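Local coordinates for protein SxtG (Microseira wollei, PDB 6U1R) that is an amidinotransferase of the saxitoxin biosynthetic pathway and probably transfers an amidino group from a donor to an amine acceptor, at residues E148-D153 / P212-A217; D187-F192 / V206-E211. All coordinates share one frame; numbering follows the deposited sequence.

Overall arrangement
Contact 1 (148-153 with 212-217) is almost wholly buried, whereas contact 2 (187-192 with 206-211) lies farther from the middle of the chain and is only partly buried. Segment 148-153 leads from the end of strand 145-148 into the loop before helix 164-172; the other three segments share the loop between strands 176-179 and 219-222, where 206-211 runs directly into 212-217. The contacts meet where Ala152 O and Tyr190 OH, 2.7 Å apart, probably share a hydrogen bond. Contact 1 relies on a proline-phenylalanine CH-pi contact, one backbone bond and a water beside a predicted active-site aspartate. Contact 2, nearer the surface, relies on a short antiparallel bridge and on an amide and a hydroxyl reading backbone atoms. Both also reach the second subunit.

Contact 1. Residues E148-D153 / P212-A217; sequences EAPMAD and PTFDAA
Pro150 sets CD over one face of the Phe214 ring, and this CH-pi contact dominates the apolar packing. Pro150 CD stands 3.4 Å from the centroid of the Phe214 ring, offset toward the rim, and Pro150 CG approaches Phe214 CD2 and CE2. The CB bond of Phe214 leads away from 148-153, but with CG between the backbone N and the carbonyl carbon (chi1 68°) the end of the side chain comes nearer, against the proline. Ala149 adds its methyl CB, 3.8 Å from Phe214 CE1; a small residue suits this place, because Ala149 CB also lies 3.3 Å from Phe214 O. Farther along, the methyl of Ala152 rests on the side chain of Thr213, whose OG1 is hydrogen-bonded to Val233 O.

One direct hydrogen bond joins the backbones: Phe214 N donates to Pro150 O at 3.0 Å. Thr213 CA also makes a CA-H...O contact with Pro150 O at 3.1 Å.

Around Asp215 the contact turns polar. Water 1 accepts from Asp153 N and donates to Asp215 OD1 (2.8 Å), tying the carboxylate to the facing loop. Met151, bent at chi3 (79°), sets CE 3.6 Å from Asp215 OD1, and the two side chains cross at about a right angle. With OD2 hydrogen-bonded to His264, Asp215 has the setting of the Asp-His pair in the predicted Cys-His-Asp active site, as in amidinotransferases of the pentein fold.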
loop_
_atom_site.group_PDB
_atom_site.type_symbol
_atom_site.label_atom_id
_atom_site.label_comp_id
_atom_site.label_asym_id
_atom_site.label_seq_id
_atom_site.Cartn_x
_atom_site.Cartn_y
_atom_site.Cartn_z
ATOM N N GLU A 148 6.434 0.402 1.670
ATOM C CA GLU A 148 6.385 -0.673 0.684
ATOM C C GLU A 148 6.141 -0.083 -0.699
ATOM O O GLU A 148 5.134 0.606 -0.931
ATOM C CB GLU A 148 5.310 -1.704 1.038
ATOM C CG GLU A 148 5.453 -2.239 2.481
ATOM C CD GLU A 148 4.730 -3.552 2.753
ATOM O OE1 GLU A 148 4.051 -4.083 1.842
ATOM O OE2 GLU A 148 4.844 -4.051 3.902
ATOM N N ALA A 149 7.062 -0.370 -1.610
ATOM C CA ALA A 149 7.047 0.183 -2.953
ATOM C C ALA A 149 5.917 -0.405 -3.799
ATOM O O ALA A 149 5.593 -1.595 -3.692
ATOM C CB ALA A 149 8.373 -0.091 -3.639
ATOM N N PRO A 150 5.337 0.403 -4.695
ATOM C CA PRO A 150 4.356 -0.128 -5.656
ATOM C C PRO A 150 5.064 -0.651 -6.895
ATOM O O PRO A 150 5.275 0.102 -7.847
ATOM C CB PRO A 150 3.486 1.093 -5.967
ATOM C CG PRO A 150 4.464 2.270 -5.861
ATOM C CD PRO A 150 5.523 1.859 -4.840
ATOM N N MET A 151 5.461 -1.915 -6.885
ATOM C CA MET A 151 6.407 -2.404 -7.876
ATOM C C MET A 151 5.733 -2.773 -9.193
ATOM O O MET A 151 4.646 -3.367 -9.216
ATOM C CB MET A 151 7.168 -3.602 -7.305
ATOM C CG MET A 151 7.954 -3.244 -6.025
ATOM S SD MET A 151 8.891 -4.650 -5.350
ATOM C CE MET A 151 10.326 -4.689 -6.423
ATOM N N ALA A 152 6.399 -2.426 -10.300
ATOM C CA ALA A 152 5.827 -2.657 -11.634
ATOM C C ALA A 152 5.909 -4.112 -12.079
ATOM O O ALA A 152 5.143 -4.526 -12.966
ATOM C CB ALA A 152 6.532 -1.774 -12.669
ATOM N N ASP A 153 6.811 -4.896 -11.492
ATOM C CA ASP A 153 7.008 -6.282 -11.910
ATOM C C ASP A 153 5.962 -7.178 -11.246
ATOM O O ASP A 153 5.988 -7.402 -10.026
ATOM C CB ASP A 153 8.433 -6.717 -11.582
ATOM C CG ASP A 153 8.790 -8.056 -12.206
ATOM O OD1 ASP A 153 7.884 -8.906 -12.322
ATOM O OD2 ASP A 153 9.968 -8.251 -12.575
ATOM N N PRO A 212 0.860 4.825 -10.684
ATOM C CA PRO A 212 2.149 5.015 -9.988
ATOM C C PRO A 212 2.869 3.695 -9.746
ATOM O O PRO A 212 2.317 2.799 -9.104
ATOM C CB PRO A 212 1.743 5.667 -8.661
ATOM C CG PRO A 212 0.369 6.179 -8.840
ATOM C CD PRO A 212 -0.278 5.368 -9.920
ATOM N N THR A 213 4.123 3.592 -10.215
ATOM C CA THR A 213 4.996 2.468 -9.885
ATOM C C THR A 213 6.410 2.973 -9.625
ATOM O O THR A 213 6.892 3.910 -10.283
ATOM C CB THR A 213 5.049 1.360 -10.983
ATOM O OG1 THR A 213 5.499 1.888 -12.241
ATOM C CG2 THR A 213 3.697 0.704 -11.164
ATOM N N PHE A 214 7.055 2.367 -8.635
ATOM C CA PHE A 214 8.492 2.546 -8.462
ATOM C C PHE A 214 9.060 1.385 -7.660
ATOM O O PHE A 214 8.355 0.736 -6.877
ATOM C CB PHE A 214 8.839 3.894 -7.787
ATOM C CG PHE A 214 8.412 4.021 -6.338
ATOM C CD1 PHE A 214 9.217 3.521 -5.318
ATOM C CD2 PHE A 214 7.234 4.673 -5.994
ATOM C CE1 PHE A 214 8.845 3.655 -4.000
ATOM C CE2 PHE A 214 6.858 4.818 -4.659
ATOM C CZ PHE A 214 7.659 4.314 -3.665
ATOM N N ASP A 215 10.346 1.121 -7.900
ATOM C CA ASP A 215 11.160 0.267 -7.048
ATOM C C ASP A 215 11.969 1.158 -6.111
ATOM O O ASP A 215 12.501 2.200 -6.525
ATOM C CB ASP A 215 12.135 -0.583 -7.867
ATOM C CG ASP A 215 11.485 -1.796 -8.520
ATOM O OD1 ASP A 215 10.247 -1.829 -8.652
ATOM O OD2 ASP A 215 12.234 -2.715 -8.913
ATOM N N ALA A 216 12.109 0.727 -4.861
ATOM C CA ALA A 216 12.807 1.567 -3.897
ATOM C C ALA A 216 14.264 1.764 -4.291
ATOM O O ALA A 216 14.859 2.807 -3.995
ATOM C CB ALA A 216 12.695 0.943 -2.504
ATOM N N ALA A 217 14.850 0.791 -4.973
ATOM C CA ALA A 217 16.264 0.877 -5.315
ATOM C C ALA A 217 16.541 1.789 -6.504
ATOM O O ALA A 217 17.713 1.937 -6.885
ATOM C CB ALA A 217 16.814 -0.519 -5.588
HETATM O O HOH W 1 9.150 -3.986 -10.077
#

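Contact 2. Residues D187-F192 / V206-E211; sequences DAQYDF and VVTEFE
Tyr190 and Val207 face each other as a single antiparallel beta bridge, a non-hydrogen-bonded pair flanked by Thr208 N to Gln189 O (3.0 Å) and Asp191 N to Val206 O (2.8 Å). Next to the bridge, Thr208 forms an ST turn: Thr208 OG1 accepts from Phe210 N and donates to Ala188 O at 2.7 Å, in the carbonyl plane and on a lone pair. Threonine suits the place because its hydroxyl does both jobs while CG2 packs against the backbone of Tyr190.

Gln189 uses both ends of its amide on Glu211. CG lies anti to the backbone N (chi1 -176°), and a bend at chi2 (60°) places CD so that the end of the side chain reaches 206-211. There Gln189 OE1 accepts from Glu211 N at 3.1 Å, and Gln189 NE2 gives a weak bond to Glu211 O. The carboxylate of Glu211 turns to Gln184 N and Leu185 N.

Phe210 packs against Ala188 and Gln189, and its ring also makes a cation-pi contact with Lys168 of the second subunit. Ala188 CB stands over one face, 4.0 Å from the centroid of the Phe210 ring, and Gln189 OE1 meets the edge in plane, 3.6 Å from Phe210 CD2.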
loop_
_atom_site.group_PDB
_atom_site.type_symbol
_atom_site.label_atom_id
_atom_site.label_comp_id
_atom_site.label_asym_id
_atom_site.label_seq_id
_atom_site.Cartn_x
_atom_site.Cartn_y
_atom_site.Cartn_z
ATOM N N ASP A 187 -2.232 -4.389 -18.583
ATOM C CA ASP A 187 -1.387 -4.228 -19.758
ATOM C C ASP A 187 -1.106 -2.759 -20.065
ATOM O O ASP A 187 -0.046 -2.442 -20.603
ATOM C CB ASP A 187 -2.033 -4.892 -20.979
ATOM C CG ASP A 187 -1.914 -6.407 -20.971
ATOM O OD1 ASP A 187 -1.212 -6.988 -20.110
ATOM O OD2 ASP A 187 -2.526 -7.025 -21.872
ATOM N N ALA A 188 -2.034 -1.852 -19.726
ATOM C CA ALA A 188 -1.842 -0.430 -20.018
ATOM C C ALA A 188 -0.616 0.179 -19.325
ATOM O O ALA A 188 -0.184 1.270 -19.714
ATOM C CB ALA A 188 -3.087 0.365 -19.623
ATOM N N GLN A 189 -0.071 -0.480 -18.301
ATOM C CA GLN A 189 1.120 -0.005 -17.598
ATOM C C GLN A 189 2.403 -0.240 -18.393
ATOM O O GLN A 189 3.459 0.266 -18.005
ATOM C CB GLN A 189 1.190 -0.687 -16.218
ATOM C CG GLN A 189 2.355 -0.223 -15.308
ATOM C CD GLN A 189 2.321 1.260 -14.977
ATOM O OE1 GLN A 189 1.317 1.933 -15.180
ATOM N NE2 GLN A 189 3.445 1.780 -14.456
ATOM N N TYR A 190 2.339 -0.953 -19.527
ATOM C CA TYR A 190 3.529 -1.327 -20.273
ATOM C C TYR A 190 3.355 -0.968 -21.746
ATOM O O TYR A 190 2.268 -1.127 -22.307
ATOM C CB TYR A 190 3.817 -2.835 -20.128
ATOM C CG TYR A 190 3.681 -3.347 -18.713
ATOM C CD1 TYR A 190 4.658 -3.090 -17.767
ATOM C CD2 TYR A 190 2.565 -4.078 -18.325
ATOM C CE1 TYR A 190 4.529 -3.556 -16.444
ATOM C CE2 TYR A 190 2.421 -4.547 -17.029
ATOM C CZ TYR A 190 3.411 -4.282 -16.090
ATOM O OH TYR A 190 3.235 -4.754 -14.804
ATOM N N ASP A 191 4.438 -0.499 -22.359
ATOM C CA ASP A 191 4.467 -0.118 -23.774
ATOM C C ASP A 191 4.837 -1.355 -24.581
ATOM O O ASP A 191 6.009 -1.719 -24.682
ATOM C CB ASP A 191 5.460 1.017 -23.995
ATOM C CG ASP A 191 5.562 1.444 -25.451
ATOM O OD1 ASP A 191 4.889 0.845 -26.309
ATOM O OD2 ASP A 191 6.351 2.374 -25.721
ATOM N N PHE A 192 3.842 -2.012 -25.164
ATOM C CA PHE A 192 4.156 -3.228 -25.906
ATOM C C PHE A 192 4.731 -2.949 -27.288
ATOM O O PHE A 192 5.101 -3.897 -27.985
ATOM C CB PHE A 192 2.912 -4.116 -25.996
ATOM C CG PHE A 192 2.573 -4.787 -24.694
ATOM C CD1 PHE A 192 3.215 -5.959 -24.319
ATOM C CD2 PHE A 192 1.653 -4.223 -23.819
ATOM C CE1 PHE A 192 2.922 -6.579 -23.110
ATOM C CE2 PHE A 192 1.347 -4.839 -22.606
ATOM C CZ PHE A 192 1.982 -6.017 -22.251
ATOM N N VAL A 206 10.067 1.133 -20.653
ATOM C CA VAL A 206 8.907 0.314 -21.021
ATOM C C VAL A 206 7.652 0.664 -20.219
ATOM O O VAL A 206 6.536 0.483 -20.720
ATOM C CB VAL A 206 9.252 -1.183 -20.900
ATOM C CG1 VAL A 206 9.446 -1.584 -19.465
ATOM C CG2 VAL A 206 8.184 -2.048 -21.558
ATOM N N VAL A 207 7.776 1.153 -18.978
ATOM C CA VAL A 207 6.567 1.506 -18.233
ATOM C C VAL A 207 5.983 2.802 -18.777
ATOM O O VAL A 207 6.705 3.690 -19.271
ATOM C CB VAL A 207 6.793 1.623 -16.713
ATOM C CG1 VAL A 207 6.867 0.236 -16.062
ATOM C CG2 VAL A 207 7.990 2.469 -16.395
ATOM N N THR A 208 4.661 2.895 -18.696
ATOM C CA THR A 208 3.872 4.033 -19.144
ATOM C C THR A 208 3.540 4.906 -17.942
ATOM O O THR A 208 4.101 4.733 -16.847
ATOM C CB THR A 208 2.583 3.564 -19.820
ATOM O OG1 THR A 208 1.732 2.977 -18.823
ATOM C CG2 THR A 208 2.868 2.547 -20.909
ATOM N N GLU A 209 2.595 5.837 -18.128
ATOM C CA GLU A 209 2.080 6.669 -17.040
ATOM C C GLU A 209 0.656 6.291 -16.645
ATOM O O GLU A 209 -0.122 7.132 -16.189
ATOM C CB GLU A 209 2.163 8.148 -17.421
ATOM C CG GLU A 209 3.608 8.658 -17.604
ATOM C CD GLU A 209 4.448 8.564 -16.331
ATOM O OE1 GLU A 209 3.888 8.731 -15.227
ATOM O OE2 GLU A 209 5.679 8.346 -16.448
ATOM N N PHE A 210 0.302 5.013 -16.791
ATOM C CA PHE A 210 -1.039 4.565 -16.431
ATOM C C PHE A 210 -1.294 4.684 -14.922
ATOM O O PHE A 210 -2.363 5.150 -14.505
ATOM C CB PHE A 210 -1.215 3.137 -16.947
ATOM C CG PHE A 210 -2.388 2.404 -16.381
ATOM C CD1 PHE A 210 -3.677 2.694 -16.804
ATOM C CD2 PHE A 210 -2.197 1.391 -15.460
ATOM C CE1 PHE A 210 -4.755 1.999 -16.294
ATOM C CE2 PHE A 210 -3.260 0.702 -14.942
ATOM C CZ PHE A 210 -4.551 1.002 -15.362
ATOM N N GLU A 211 -0.341 4.271 -14.090
ATOM C CA GLU A 211 -0.523 4.310 -12.645
ATOM C C GLU A 211 0.834 4.432 -11.963
ATOM O O GLU A 211 1.869 4.153 -12.574
ATOM C CB GLU A 211 -1.257 3.064 -12.143
ATOM C CG GLU A 211 -0.398 1.825 -12.185
ATOM C CD GLU A 211 -1.200 0.568 -11.954
ATOM O OE1 GLU A 211 -2.207 0.604 -11.200
ATOM O OE2 GLU A 211 -0.803 -0.448 -12.551
#